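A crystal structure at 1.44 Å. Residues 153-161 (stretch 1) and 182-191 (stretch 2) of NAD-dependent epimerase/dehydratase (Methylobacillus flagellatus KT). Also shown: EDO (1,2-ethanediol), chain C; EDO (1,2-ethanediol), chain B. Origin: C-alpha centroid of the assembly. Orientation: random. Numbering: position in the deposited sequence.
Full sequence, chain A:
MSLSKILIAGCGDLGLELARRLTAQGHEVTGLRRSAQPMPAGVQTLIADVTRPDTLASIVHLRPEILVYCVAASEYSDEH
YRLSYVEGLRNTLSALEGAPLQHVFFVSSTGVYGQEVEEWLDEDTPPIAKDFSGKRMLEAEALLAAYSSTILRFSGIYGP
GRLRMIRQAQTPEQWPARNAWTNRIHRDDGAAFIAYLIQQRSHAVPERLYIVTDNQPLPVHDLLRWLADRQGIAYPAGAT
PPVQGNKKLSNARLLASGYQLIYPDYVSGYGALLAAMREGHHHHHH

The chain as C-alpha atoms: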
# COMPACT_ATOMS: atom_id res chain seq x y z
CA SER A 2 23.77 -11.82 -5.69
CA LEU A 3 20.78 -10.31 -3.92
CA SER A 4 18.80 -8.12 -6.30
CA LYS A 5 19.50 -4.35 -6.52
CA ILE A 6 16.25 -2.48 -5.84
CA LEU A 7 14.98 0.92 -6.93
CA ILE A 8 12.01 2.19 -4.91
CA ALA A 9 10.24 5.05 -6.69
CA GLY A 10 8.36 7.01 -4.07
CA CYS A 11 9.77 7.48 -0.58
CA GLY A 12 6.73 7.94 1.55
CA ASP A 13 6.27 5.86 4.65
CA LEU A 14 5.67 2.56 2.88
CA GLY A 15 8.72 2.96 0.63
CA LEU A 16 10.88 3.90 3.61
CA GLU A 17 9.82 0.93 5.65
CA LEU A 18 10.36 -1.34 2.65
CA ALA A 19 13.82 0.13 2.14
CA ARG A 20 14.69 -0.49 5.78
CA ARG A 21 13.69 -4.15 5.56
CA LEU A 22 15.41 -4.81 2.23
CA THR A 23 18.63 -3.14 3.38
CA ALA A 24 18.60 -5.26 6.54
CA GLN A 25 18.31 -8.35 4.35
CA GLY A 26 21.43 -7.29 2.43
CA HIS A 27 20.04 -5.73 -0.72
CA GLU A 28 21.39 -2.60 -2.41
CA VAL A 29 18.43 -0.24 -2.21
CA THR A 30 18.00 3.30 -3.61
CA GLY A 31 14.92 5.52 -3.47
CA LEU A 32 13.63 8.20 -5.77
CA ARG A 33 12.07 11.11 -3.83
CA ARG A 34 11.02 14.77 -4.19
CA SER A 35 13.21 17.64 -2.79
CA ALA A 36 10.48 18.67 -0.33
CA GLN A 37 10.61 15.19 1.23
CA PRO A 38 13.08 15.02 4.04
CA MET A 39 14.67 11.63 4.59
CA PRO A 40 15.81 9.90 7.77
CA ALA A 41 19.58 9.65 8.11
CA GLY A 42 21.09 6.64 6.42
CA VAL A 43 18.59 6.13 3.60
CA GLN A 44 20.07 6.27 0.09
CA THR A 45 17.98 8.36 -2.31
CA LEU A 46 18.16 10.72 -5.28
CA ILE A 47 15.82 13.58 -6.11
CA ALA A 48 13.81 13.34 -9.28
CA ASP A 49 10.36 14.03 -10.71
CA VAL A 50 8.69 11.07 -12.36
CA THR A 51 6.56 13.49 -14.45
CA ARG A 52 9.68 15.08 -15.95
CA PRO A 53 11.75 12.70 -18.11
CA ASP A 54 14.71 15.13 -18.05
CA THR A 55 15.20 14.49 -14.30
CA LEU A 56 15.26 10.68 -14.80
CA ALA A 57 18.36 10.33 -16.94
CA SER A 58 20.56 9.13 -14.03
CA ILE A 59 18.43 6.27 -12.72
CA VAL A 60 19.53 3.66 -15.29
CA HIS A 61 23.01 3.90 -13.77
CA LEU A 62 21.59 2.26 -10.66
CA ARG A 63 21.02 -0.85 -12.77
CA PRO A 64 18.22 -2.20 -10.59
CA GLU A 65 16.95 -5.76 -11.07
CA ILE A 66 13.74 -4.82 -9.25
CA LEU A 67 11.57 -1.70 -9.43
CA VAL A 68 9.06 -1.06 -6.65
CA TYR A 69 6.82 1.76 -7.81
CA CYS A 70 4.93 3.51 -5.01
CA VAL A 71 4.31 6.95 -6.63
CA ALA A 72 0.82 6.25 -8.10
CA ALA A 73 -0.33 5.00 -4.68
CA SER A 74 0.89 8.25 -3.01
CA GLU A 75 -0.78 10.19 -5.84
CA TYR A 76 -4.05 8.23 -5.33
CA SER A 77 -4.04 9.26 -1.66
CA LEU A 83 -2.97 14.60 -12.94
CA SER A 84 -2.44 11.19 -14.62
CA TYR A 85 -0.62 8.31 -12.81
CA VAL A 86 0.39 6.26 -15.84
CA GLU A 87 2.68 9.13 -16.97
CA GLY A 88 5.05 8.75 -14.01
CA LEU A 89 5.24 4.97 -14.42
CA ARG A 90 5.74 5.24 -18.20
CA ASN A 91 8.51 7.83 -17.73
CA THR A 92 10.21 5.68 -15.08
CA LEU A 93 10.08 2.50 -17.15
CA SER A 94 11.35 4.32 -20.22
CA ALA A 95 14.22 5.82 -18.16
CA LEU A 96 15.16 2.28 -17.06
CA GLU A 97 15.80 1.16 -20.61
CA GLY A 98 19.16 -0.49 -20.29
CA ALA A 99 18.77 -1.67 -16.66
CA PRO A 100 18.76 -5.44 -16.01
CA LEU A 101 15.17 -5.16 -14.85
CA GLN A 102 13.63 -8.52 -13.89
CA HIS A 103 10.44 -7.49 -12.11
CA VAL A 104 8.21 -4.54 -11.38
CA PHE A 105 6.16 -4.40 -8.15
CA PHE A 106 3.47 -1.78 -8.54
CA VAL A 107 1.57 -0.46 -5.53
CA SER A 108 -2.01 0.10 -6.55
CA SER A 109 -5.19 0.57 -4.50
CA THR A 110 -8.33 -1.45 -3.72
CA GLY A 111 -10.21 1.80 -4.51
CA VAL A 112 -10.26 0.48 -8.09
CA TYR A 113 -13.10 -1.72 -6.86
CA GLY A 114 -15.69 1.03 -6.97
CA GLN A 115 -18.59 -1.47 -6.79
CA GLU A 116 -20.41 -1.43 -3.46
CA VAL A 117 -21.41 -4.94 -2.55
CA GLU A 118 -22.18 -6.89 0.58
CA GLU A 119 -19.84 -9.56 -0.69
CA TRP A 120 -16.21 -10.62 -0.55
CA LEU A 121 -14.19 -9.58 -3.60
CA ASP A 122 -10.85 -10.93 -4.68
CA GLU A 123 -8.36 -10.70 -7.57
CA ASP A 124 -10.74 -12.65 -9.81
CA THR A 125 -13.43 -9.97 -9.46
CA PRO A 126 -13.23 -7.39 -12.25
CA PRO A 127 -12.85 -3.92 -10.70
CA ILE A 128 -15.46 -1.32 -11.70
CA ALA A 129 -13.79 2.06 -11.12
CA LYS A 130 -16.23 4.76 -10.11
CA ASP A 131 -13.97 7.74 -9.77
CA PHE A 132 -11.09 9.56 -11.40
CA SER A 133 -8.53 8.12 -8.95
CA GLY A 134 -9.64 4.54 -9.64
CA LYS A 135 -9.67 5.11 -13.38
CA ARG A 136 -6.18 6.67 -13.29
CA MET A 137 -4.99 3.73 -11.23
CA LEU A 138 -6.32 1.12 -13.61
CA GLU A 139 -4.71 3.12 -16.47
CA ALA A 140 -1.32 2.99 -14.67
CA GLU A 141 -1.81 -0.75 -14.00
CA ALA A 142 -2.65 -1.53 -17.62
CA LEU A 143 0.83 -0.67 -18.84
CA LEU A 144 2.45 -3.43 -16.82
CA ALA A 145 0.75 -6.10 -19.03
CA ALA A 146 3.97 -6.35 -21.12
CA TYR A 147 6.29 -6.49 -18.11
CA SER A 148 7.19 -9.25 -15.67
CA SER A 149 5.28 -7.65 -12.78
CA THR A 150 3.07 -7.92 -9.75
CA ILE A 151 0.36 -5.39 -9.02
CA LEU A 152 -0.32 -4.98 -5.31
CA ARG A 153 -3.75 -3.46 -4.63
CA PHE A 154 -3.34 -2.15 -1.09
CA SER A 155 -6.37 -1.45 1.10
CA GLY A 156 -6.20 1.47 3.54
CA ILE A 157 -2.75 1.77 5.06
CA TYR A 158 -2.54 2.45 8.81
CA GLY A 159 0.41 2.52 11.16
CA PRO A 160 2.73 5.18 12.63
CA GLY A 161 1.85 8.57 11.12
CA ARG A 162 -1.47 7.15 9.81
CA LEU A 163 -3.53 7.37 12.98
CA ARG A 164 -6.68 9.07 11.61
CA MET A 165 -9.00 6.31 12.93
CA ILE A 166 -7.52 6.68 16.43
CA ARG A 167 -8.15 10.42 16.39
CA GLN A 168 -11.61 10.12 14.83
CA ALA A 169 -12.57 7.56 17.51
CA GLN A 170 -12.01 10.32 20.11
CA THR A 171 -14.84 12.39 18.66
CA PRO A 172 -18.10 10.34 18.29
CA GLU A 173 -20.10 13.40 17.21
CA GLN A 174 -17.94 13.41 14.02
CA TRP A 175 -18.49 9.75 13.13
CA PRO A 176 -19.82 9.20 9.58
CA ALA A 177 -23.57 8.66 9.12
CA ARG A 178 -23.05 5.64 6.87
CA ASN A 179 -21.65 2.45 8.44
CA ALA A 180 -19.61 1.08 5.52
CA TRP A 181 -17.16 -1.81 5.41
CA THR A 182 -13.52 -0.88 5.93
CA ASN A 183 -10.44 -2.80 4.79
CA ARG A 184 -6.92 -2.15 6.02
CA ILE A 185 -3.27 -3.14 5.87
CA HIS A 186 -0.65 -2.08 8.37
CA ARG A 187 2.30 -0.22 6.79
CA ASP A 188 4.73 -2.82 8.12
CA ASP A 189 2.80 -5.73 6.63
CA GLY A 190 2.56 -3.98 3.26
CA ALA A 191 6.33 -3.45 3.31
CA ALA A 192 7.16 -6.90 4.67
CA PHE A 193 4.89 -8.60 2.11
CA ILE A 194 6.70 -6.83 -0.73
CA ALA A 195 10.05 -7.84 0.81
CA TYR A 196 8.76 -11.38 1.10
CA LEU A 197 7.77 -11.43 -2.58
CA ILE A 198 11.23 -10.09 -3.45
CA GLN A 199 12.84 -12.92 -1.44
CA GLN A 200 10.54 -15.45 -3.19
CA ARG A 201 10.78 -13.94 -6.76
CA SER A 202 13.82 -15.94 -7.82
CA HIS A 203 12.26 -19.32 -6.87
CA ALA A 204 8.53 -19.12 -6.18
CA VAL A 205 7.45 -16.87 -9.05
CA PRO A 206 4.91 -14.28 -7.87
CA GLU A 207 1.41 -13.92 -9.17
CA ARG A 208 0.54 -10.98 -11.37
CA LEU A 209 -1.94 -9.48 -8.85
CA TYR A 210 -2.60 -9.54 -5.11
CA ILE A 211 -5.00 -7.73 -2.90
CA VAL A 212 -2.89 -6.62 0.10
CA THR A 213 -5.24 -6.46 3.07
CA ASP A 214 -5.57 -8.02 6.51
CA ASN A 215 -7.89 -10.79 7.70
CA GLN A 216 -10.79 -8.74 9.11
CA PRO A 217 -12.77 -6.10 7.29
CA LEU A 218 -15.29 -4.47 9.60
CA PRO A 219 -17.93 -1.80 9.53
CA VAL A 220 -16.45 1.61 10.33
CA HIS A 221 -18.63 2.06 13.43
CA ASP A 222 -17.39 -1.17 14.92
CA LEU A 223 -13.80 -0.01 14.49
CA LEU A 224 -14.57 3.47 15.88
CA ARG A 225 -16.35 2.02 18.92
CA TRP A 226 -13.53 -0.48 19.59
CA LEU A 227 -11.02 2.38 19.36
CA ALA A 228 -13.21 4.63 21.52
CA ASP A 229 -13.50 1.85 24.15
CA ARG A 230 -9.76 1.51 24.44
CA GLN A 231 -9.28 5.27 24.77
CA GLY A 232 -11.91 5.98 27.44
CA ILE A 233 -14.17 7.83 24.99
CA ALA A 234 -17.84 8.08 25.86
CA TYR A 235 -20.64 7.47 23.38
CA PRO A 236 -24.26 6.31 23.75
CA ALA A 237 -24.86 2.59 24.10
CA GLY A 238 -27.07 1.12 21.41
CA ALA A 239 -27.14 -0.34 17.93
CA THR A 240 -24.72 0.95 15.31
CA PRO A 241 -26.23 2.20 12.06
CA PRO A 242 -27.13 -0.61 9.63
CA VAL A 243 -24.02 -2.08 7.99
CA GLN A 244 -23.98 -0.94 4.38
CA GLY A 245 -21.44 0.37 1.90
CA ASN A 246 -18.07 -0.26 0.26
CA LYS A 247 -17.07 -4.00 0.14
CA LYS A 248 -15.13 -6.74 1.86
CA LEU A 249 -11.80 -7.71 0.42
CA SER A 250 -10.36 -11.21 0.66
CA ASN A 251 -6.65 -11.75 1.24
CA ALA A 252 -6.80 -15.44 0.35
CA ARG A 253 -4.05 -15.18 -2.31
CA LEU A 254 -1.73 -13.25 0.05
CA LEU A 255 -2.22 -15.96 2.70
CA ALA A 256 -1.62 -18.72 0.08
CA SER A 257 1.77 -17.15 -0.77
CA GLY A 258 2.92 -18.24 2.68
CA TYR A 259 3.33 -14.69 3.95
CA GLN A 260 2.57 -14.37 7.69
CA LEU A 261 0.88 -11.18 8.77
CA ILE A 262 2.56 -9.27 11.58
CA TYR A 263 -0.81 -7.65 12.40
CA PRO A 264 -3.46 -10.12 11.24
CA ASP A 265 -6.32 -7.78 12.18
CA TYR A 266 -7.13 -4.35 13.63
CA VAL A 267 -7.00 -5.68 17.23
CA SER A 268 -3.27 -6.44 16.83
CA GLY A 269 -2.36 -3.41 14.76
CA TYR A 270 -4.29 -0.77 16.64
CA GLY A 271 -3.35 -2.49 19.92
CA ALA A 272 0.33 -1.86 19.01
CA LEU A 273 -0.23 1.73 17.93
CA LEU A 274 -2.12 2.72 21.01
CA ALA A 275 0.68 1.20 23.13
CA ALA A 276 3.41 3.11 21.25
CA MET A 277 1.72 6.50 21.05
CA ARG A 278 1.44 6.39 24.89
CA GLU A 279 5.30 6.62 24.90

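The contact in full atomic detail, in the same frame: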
# COMPACT_ATOMS: atom_id res chain seq x y z
N ARG A 153 -2.67 -4.41 -4.95
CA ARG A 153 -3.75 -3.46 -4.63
C ARG A 153 -3.90 -3.38 -3.12
O ARG A 153 -4.41 -4.31 -2.50
CB ARG A 153 -5.06 -3.94 -5.26
CG ARG A 153 -5.06 -3.73 -6.77
CD ARG A 153 -6.35 -4.23 -7.42
NE ARG A 153 -6.25 -4.11 -8.87
CZ ARG A 153 -6.98 -4.84 -9.73
NH1 ARG A 153 -7.85 -5.72 -9.30
NH2 ARG A 153 -6.77 -4.67 -11.02
N PHE A 154 -3.32 -2.32 -2.54
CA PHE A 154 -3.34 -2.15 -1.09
C PHE A 154 -4.70 -1.59 -0.65
O PHE A 154 -5.24 -0.69 -1.32
CB PHE A 154 -2.29 -1.11 -0.68
CG PHE A 154 -0.90 -1.65 -0.44
CD1 PHE A 154 -0.22 -1.27 0.71
CD2 PHE A 154 -0.28 -2.50 -1.34
CE1 PHE A 154 1.08 -1.75 0.96
CE2 PHE A 154 1.00 -3.01 -1.07
CZ PHE A 154 1.70 -2.63 0.05
N SER A 155 -5.25 -2.12 0.44
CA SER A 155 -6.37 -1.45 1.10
C SER A 155 -5.85 -0.24 1.87
O SER A 155 -4.75 0.24 1.60
CB SER A 155 -7.12 -2.45 1.94
OG SER A 155 -6.32 -3.06 2.93
N GLY A 156 -6.64 0.27 2.81
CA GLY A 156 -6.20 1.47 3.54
C GLY A 156 -5.02 1.23 4.45
O GLY A 156 -5.12 0.41 5.37
N ILE A 157 -3.94 1.95 4.21
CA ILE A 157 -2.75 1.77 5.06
C ILE A 157 -2.95 2.47 6.40
O ILE A 157 -3.43 3.61 6.45
CB ILE A 157 -1.49 2.35 4.37
CG1 ILE A 157 -1.28 1.64 3.03
CG2 ILE A 157 -0.29 2.16 5.24
CD1 ILE A 157 -0.17 2.25 2.15
N TYR A 158 -2.56 1.80 7.47
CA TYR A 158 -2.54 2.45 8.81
C TYR A 158 -1.24 2.08 9.47
O TYR A 158 -0.54 1.16 9.02
CB TYR A 158 -3.73 2.03 9.68
CG TYR A 158 -3.73 0.62 10.23
CD1 TYR A 158 -3.64 0.42 11.60
CD2 TYR A 158 -3.81 -0.52 9.42
CE1 TYR A 158 -3.66 -0.83 12.16
CE2 TYR A 158 -3.83 -1.78 9.98
CZ TYR A 158 -3.77 -1.95 11.36
OH TYR A 158 -3.82 -3.19 11.91
N GLY A 159 -0.88 2.81 10.50
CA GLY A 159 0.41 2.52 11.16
C GLY A 159 0.89 3.83 11.74
O GLY A 159 0.12 4.78 11.81
N PRO A 160 2.18 3.91 12.12
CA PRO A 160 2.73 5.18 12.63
C PRO A 160 2.54 6.31 11.62
O PRO A 160 2.69 6.10 10.42
CB PRO A 160 4.21 4.83 12.86
CG PRO A 160 4.20 3.34 13.07
CD PRO A 160 3.21 2.87 12.03
N GLY A 161 2.13 7.49 12.06
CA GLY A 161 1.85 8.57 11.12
C GLY A 161 0.61 8.44 10.23
O GLY A 161 0.35 9.32 9.39
N THR A 182 -14.87 -1.44 6.05
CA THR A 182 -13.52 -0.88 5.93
C THR A 182 -12.51 -2.02 5.89
O THR A 182 -12.64 -3.02 6.64
CB THR A 182 -13.20 0.11 7.10
OG1 THR A 182 -13.26 -0.57 8.37
CG2 THR A 182 -14.17 1.30 7.10
N ASN A 183 -11.49 -1.82 5.05
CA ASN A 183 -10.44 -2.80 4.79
C ASN A 183 -9.14 -2.09 5.03
O ASN A 183 -8.96 -0.93 4.66
CB ASN A 183 -10.49 -3.28 3.36
CG ASN A 183 -11.80 -3.96 3.02
OD1 ASN A 183 -11.99 -5.14 3.28
ND2 ASN A 183 -12.73 -3.20 2.45
N ARG A 184 -8.20 -2.80 5.64
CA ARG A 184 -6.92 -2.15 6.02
C ARG A 184 -5.70 -3.06 5.90
O ARG A 184 -5.82 -4.29 5.89
CB ARG A 184 -6.95 -1.64 7.48
CG ARG A 184 -7.00 -2.79 8.50
CD ARG A 184 -7.41 -2.41 9.95
NE ARG A 184 -8.57 -1.54 9.82
CZ ARG A 184 -9.73 -1.93 9.34
NH1 ARG A 184 -10.04 -3.21 9.21
NH2 ARG A 184 -10.62 -1.01 9.05
N ILE A 185 -4.53 -2.44 5.81
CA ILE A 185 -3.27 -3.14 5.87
C ILE A 185 -2.34 -2.25 6.67
O ILE A 185 -2.23 -1.07 6.44
CB ILE A 185 -2.74 -3.45 4.42
CG1 ILE A 185 -1.46 -4.32 4.46
CG2 ILE A 185 -2.52 -2.18 3.62
CD1 ILE A 185 -1.72 -5.82 4.85
N HIS A 186 -1.62 -2.85 7.62
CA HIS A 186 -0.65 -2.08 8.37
C HIS A 186 0.56 -1.81 7.47
O HIS A 186 1.00 -2.69 6.71
CB HIS A 186 -0.19 -2.92 9.57
CG HIS A 186 0.60 -2.14 10.58
ND1 HIS A 186 1.90 -1.71 10.36
CD2 HIS A 186 0.27 -1.74 11.84
CE1 HIS A 186 2.33 -1.08 11.44
NE2 HIS A 186 1.37 -1.09 12.35
N ARG A 187 1.09 -0.59 7.54
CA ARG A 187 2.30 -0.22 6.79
C ARG A 187 3.37 -1.30 6.84
O ARG A 187 4.00 -1.62 5.83
CB ARG A 187 2.87 1.08 7.34
CG ARG A 187 4.16 1.57 6.66
CD ARG A 187 4.93 2.49 7.63
NE ARG A 187 5.54 1.77 8.74
CZ ARG A 187 6.23 2.33 9.72
NH1 ARG A 187 6.38 3.64 9.76
NH2 ARG A 187 6.70 1.57 10.70
N ASP A 188 3.63 -1.87 8.02
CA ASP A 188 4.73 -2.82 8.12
C ASP A 188 4.42 -4.14 7.44
O ASP A 188 5.32 -4.81 6.95
CB ASP A 188 5.07 -3.11 9.57
CG ASP A 188 5.68 -1.92 10.30
OD1 ASP A 188 5.95 -0.86 9.72
OD2 ASP A 188 5.95 -2.10 11.51
N ASP A 189 3.15 -4.56 7.43
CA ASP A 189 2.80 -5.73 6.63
C ASP A 189 2.87 -5.47 5.14
O ASP A 189 3.25 -6.34 4.37
CB ASP A 189 1.39 -6.23 7.00
CG ASP A 189 1.41 -7.15 8.19
OD1 ASP A 189 2.25 -8.08 8.18
OD2 ASP A 189 0.56 -7.00 9.11
N GLY A 190 2.44 -4.29 4.68
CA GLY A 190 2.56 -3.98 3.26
C GLY A 190 4.04 -4.05 2.84
O GLY A 190 4.37 -4.63 1.81
N ALA A 191 4.93 -3.44 3.65
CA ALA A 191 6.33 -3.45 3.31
C ALA A 191 6.91 -4.86 3.40
O ALA A 191 7.67 -5.25 2.50
CB ALA A 191 7.09 -2.53 4.28
C1 EDO C . -12.13 0.25 3.01
O1 EDO C . -11.49 0.98 4.02
C2 EDO C . -11.16 -0.17 1.96
O2 EDO C . -11.76 -0.66 0.80
C1 EDO B . -8.31 2.09 8.67
O1 EDO B . -7.92 1.26 9.71
C2 EDO B . -9.51 1.36 8.16
O2 EDO B . -10.58 2.22 8.44
O HOH W 1 4.55 5.91 8.74

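Two short parallel strands, 156-158 and 184-186, are paired in this contact, with G156 beside R184, I157 beside I185 and Y158 beside H186. Four backbone hydrogen bonds join the stretches. G156 N donates to N183 O (3.2 Å, 147° at the hydrogen), I185 N to G156 O (2.9 Å, 162°), Y158 N to I185 O (3.1 Å, 155°), and R187 N to Y158 O (2.8 Å, 165°). Donors thus alternate between the stretches, as parallel pairing requires, and the last bond satisfies the amide of the first helical residue. Three CA-H...O contacts supplement the ladder: R184 CA to G156 O (3.2 Å), I157 CA to I185 O (3.2 Å) and H186 CA to Y158 O (3.3 Å).

Proximity alone is not evidence of bonding. S155 OG lies 3.4 Å from I185 N, but the angle is poor; this hydroxyl, buried against the strand, finds its hydrogen bond elsewhere in the structure.

I157 and I185 share one face of the sheet, where I157 CG1 meets I185 CG2 at 4.1 Å. The same methyl, I185 CG2, lies 3.8 Å from F154 CD1, so it bridges the two apolar side chains, I157 and F154; a hydrocarbon group here needs no hydrogen-bonding partner. F154 CE1 also reaches G190 CA at 3.5 Å. An ideal CB on G190 would fall 2.3 Å from F154 CE1, so glycine lets the helix pass this close to the ring.

Y158 and H186 share the other face with R184. The edge of the H186 ring points at the face of Y158, with centroids 5.1 Å apart and planes at 69°, while Y158 CE2 packs 3.6 Å from R184 CG. H186 also caps the helix: its ND1 accepts from D188 N (2.9 Å, 165°), supplying an acceptor to an amide in the first turn. G159 CA sits over the imidazole, 4.2 Å from the ring centroid and 21° off the normal. At phi/psi 151/-165, a CB here would jam against the preceding carbonyl and clash with P160 CD, so the backbone calls for glycine.

Within stretch 2, R187 NE and NH2 both donate to D188 OD1 (2.8 and 2.7 Å), a salt bridge that does not cross the contact; across it, P160 CD lies over the R187 guanidinium, 3.8 Å from R187 CZ. One water accepts from R187 NH1 (3.1 Å) and donates to P160 O (2.5 Å), linking the stretches again. R184 NE donates to O1 of the chain B ethanediol (2.9 Å), probably a crystallisation additive. Together the stretches bury 675 Å², summed over both sides.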